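Local coordinates for protein phosphoserine phosphatase (Homo sapiens, PDB 6HYY) that hydrolyses O-phosphoserine to serine and inorganic phosphate, as a magnesium-dependent phosphatase of the haloacid dehalogenase-like hydrolase group, at residues E24-D28 / V40-T44. Sequence-based numbering, arbitrary orientation.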
ATOM      1  N   GLU A  24      -4.999   8.980   0.815  1.00 25.81           N
ATOM      2  CA  GLU A  24      -4.361   9.424   2.046  1.00 31.81           C
ATOM      3  C   GLU A  24      -3.272   8.442   2.477  1.00 27.71           C
ATOM      4  O   GLU A  24      -3.065   7.389   1.870  1.00 23.69           O
ATOM      5  CB  GLU A  24      -5.419   9.581   3.144  1.00 34.99           C
ATOM      6  CG  GLU A  24      -6.691  10.348   2.731  1.00 35.13           C
ATOM      7  CD  GLU A  24      -7.869   9.437   2.357  1.00 36.20           C
ATOM      8  OE1 GLU A  24      -9.027   9.917   2.403  1.00 39.72           O
ATOM      9  OE2 GLU A  24      -7.638   8.254   2.020  1.00 33.70           O
ATOM     10  N   GLU A  25      -2.567   8.798   3.549  1.00 29.49           N
ATOM     11  CA  GLU A  25      -1.669   7.878   4.236  1.00 28.19           C
ATOM     12  C   GLU A  25      -2.378   7.410   5.500  1.00 29.00           C
ATOM     13  O   GLU A  25      -2.777   8.231   6.332  1.00 28.15           O
ATOM     14  CB  GLU A  25      -0.327   8.544   4.560  1.00 31.14           C
ATOM     15  CG  GLU A  25       0.372   9.172   3.350  1.00 37.33           C
ATOM     16  CD  GLU A  25       1.425   8.256   2.735  1.00 37.40           C
ATOM     17  OE1 GLU A  25       2.374   7.887   3.456  1.00 47.33           O
ATOM     18  OE2 GLU A  25       1.315   7.906   1.528  1.00 38.22           O
ATOM     19  N   GLY A  26      -2.554   6.093   5.631  1.00 26.37           N
ATOM     20  CA  GLY A  26      -3.377   5.574   6.708  1.00 27.21           C
ATOM     21  C   GLY A  26      -2.891   5.986   8.084  1.00 28.15           C
ATOM     22  O   GLY A  26      -3.686   6.385   8.941  1.00 29.72           O
ATOM     23  N   ILE A  27      -1.578   5.921   8.309  1.00 28.93           N
ATOM     24  CA  ILE A  27      -1.052   6.272   9.624  1.00 26.19           C
ATOM     25  C   ILE A  27      -1.304   7.747   9.937  1.00 28.59           C
ATOM     26  O   ILE A  27      -1.565   8.103  11.091  1.00 29.46           O
ATOM     27  CB  ILE A  27       0.442   5.896   9.722  1.00 29.36           C
ATOM     28  CG1 ILE A  27       0.936   6.100  11.156  1.00 30.81           C
ATOM     29  CG2 ILE A  27       1.271   6.691   8.730  1.00 29.93           C
ATOM     30  CD1 ILE A  27       2.220   5.373  11.485  1.00 30.92           C
ATOM     31  N   ASP A  28      -1.264   8.620   8.921  1.00 28.13           N
ATOM     32  CA  ASP A  28      -1.562  10.035   9.137  1.00 28.25           C
ATOM     33  C   ASP A  28      -3.036  10.239   9.459  1.00 29.03           C
ATOM     34  O   ASP A  28      -3.388  11.080  10.298  1.00 31.54           O
ATOM     35  CB  ASP A  28      -1.173  10.850   7.899  1.00 29.82           C
ATOM     36  CG  ASP A  28       0.320  10.793   7.603  1.00 35.89           C
ATOM     37  OD1 ASP A  28       1.096  10.393   8.504  1.00 39.27           O
ATOM     38  OD2 ASP A  28       0.720  11.152   6.472  1.00 39.57           O
ATOM     39  N   VAL A  40       2.874  13.490  13.368  1.00 41.47           N
ATOM     40  CA  VAL A  40       3.008  12.205  12.687  1.00 36.58           C
ATOM     41  C   VAL A  40       3.164  12.401  11.182  1.00 37.41           C
ATOM     42  O   VAL A  40       3.984  11.731  10.542  1.00 38.45           O
ATOM     43  CB  VAL A  40       1.814  11.296  13.029  1.00 37.76           C
ATOM     44  CG1 VAL A  40       1.705  10.148  12.025  1.00 34.04           C
ATOM     45  CG2 VAL A  40       1.951  10.765  14.450  1.00 37.58           C
ATOM     46  N   SER A  41       2.388  13.318  10.591  1.00 41.88           N
ATOM     47  CA  SER A  41       2.521  13.588   9.162  1.00 42.15           C
ATOM     48  C   SER A  41       3.943  14.008   8.811  1.00 40.73           C
ATOM     49  O   SER A  41       4.478  13.609   7.769  1.00 37.23           O
ATOM     50  CB  SER A  41       1.524  14.667   8.730  1.00 42.07           C
ATOM     51  OG  SER A  41       0.212  14.138   8.614  1.00 47.61           O
ATOM     52  N   GLU A  42       4.578  14.800   9.679  1.00 38.79           N
ATOM     53  CA  GLU A  42       5.967  15.179   9.452  1.00 40.14           C
ATOM     54  C   GLU A  42       6.894  13.972   9.537  1.00 40.51           C
ATOM     55  O   GLU A  42       7.780  13.803   8.691  1.00 40.61           O
ATOM     56  CB  GLU A  42       6.388  16.254  10.452  1.00 44.36           C
ATOM     57  CG  GLU A  42       7.721  16.908  10.121  1.00 49.44           C
ATOM     58  CD  GLU A  42       7.833  17.292   8.652  1.00 51.82           C
ATOM     59  OE1 GLU A  42       8.860  16.956   8.022  1.00 53.24           O
ATOM     60  OE2 GLU A  42       6.891  17.925   8.123  1.00 50.82           O
ATOM     61  N   MET A  43       6.704  13.117  10.546  1.00 35.24           N
ATOM     62  CA  MET A  43       7.537  11.923  10.658  1.00 37.57           C
ATOM     63  C   MET A  43       7.348  10.999   9.466  1.00 35.91           C
ATOM     64  O   MET A  43       8.291  10.319   9.048  1.00 36.35           O
ATOM     65  CB  MET A  43       7.220  11.179  11.956  1.00 38.13           C
ATOM     66  CG  MET A  43       7.425  11.994  13.216  1.00 41.10           C
ATOM     67  SD  MET A  43       6.658  11.221  14.656  1.00 52.65           S
ATOM     68  CE  MET A  43       8.070  10.497  15.458  1.00 43.66           C
ATOM     69  N   THR A  44       6.140  10.955   8.909  1.00 36.03           N
ATOM     70  CA  THR A  44       5.896  10.122   7.737  1.00 35.65           C
ATOM     71  C   THR A  44       6.685  10.626   6.535  1.00 37.64           C
ATOM     72  O   THR A  44       7.313   9.841   5.810  1.00 35.78           O
ATOM     73  CB  THR A  44       4.399  10.090   7.440  1.00 38.03           C
ATOM     74  OG1 THR A  44       3.715   9.520   8.566  1.00 34.64           O
ATOM     75  CG2 THR A  44       4.113   9.268   6.191  1.00 36.48           C
TER
HETATM   76  O   HOH W   1       2.651  12.760   5.577  1.00 39.57           O
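Glu25, at the N-cap position of helix 26-33, meets Thr44 of helix 37-46 through a single polar-to-methyl touch, its OE1 lying 3.5 Å from Thr44 CG2. The other carboxylate oxygen, OE2, is hydrogen-bonded to Ser19, while the backbone N of Gly26 is bound by the magnesium ligand Asp18. The nearest side-chain atom of Glu25 lies about 4 Å from the bound magnesium, so the start of helix 26-33 borders the active site. Ile27 has CG1 anti to its backbone N (chi1 -173°), which carries the chain to Val40, CG1 to CG1 at 4.2 Å; its CG2 branch passes Thr44 OG1 at 3.7 Å. Asp28 covers the most ground, for its carboxylate reaches across to three residues. Asp28 OD1 and Thr44 OG1 are hydrogen-bonded at 2.8 Å. Arg61 NH1 donates to the same Thr44 hydroxyl, whose OG1 also lies 3.0 Å from Val40 O. Val40 CG1 packs against Asp28 OD1 as well, and Ser41 OG lies 3.5 Å from Asp28 CG. Asp28 OD2 accepts a hydrogen bond from a water at 2.7 Å, and that water donates again to Ser41 O, bridging to the backbone of helix 37-46. Replacing Asp28 by an alanine removes the carboxylate, which would probably leave the Thr44 hydroxyl without its partner on helix 26-33 and the water without one of its two acceptors. This is helix-helix packing with a polar centre and an apolar flank, within the small helical cap of a haloacid dehalogenase-type phosphatase, beside the pocket where serine and magnesium are bound.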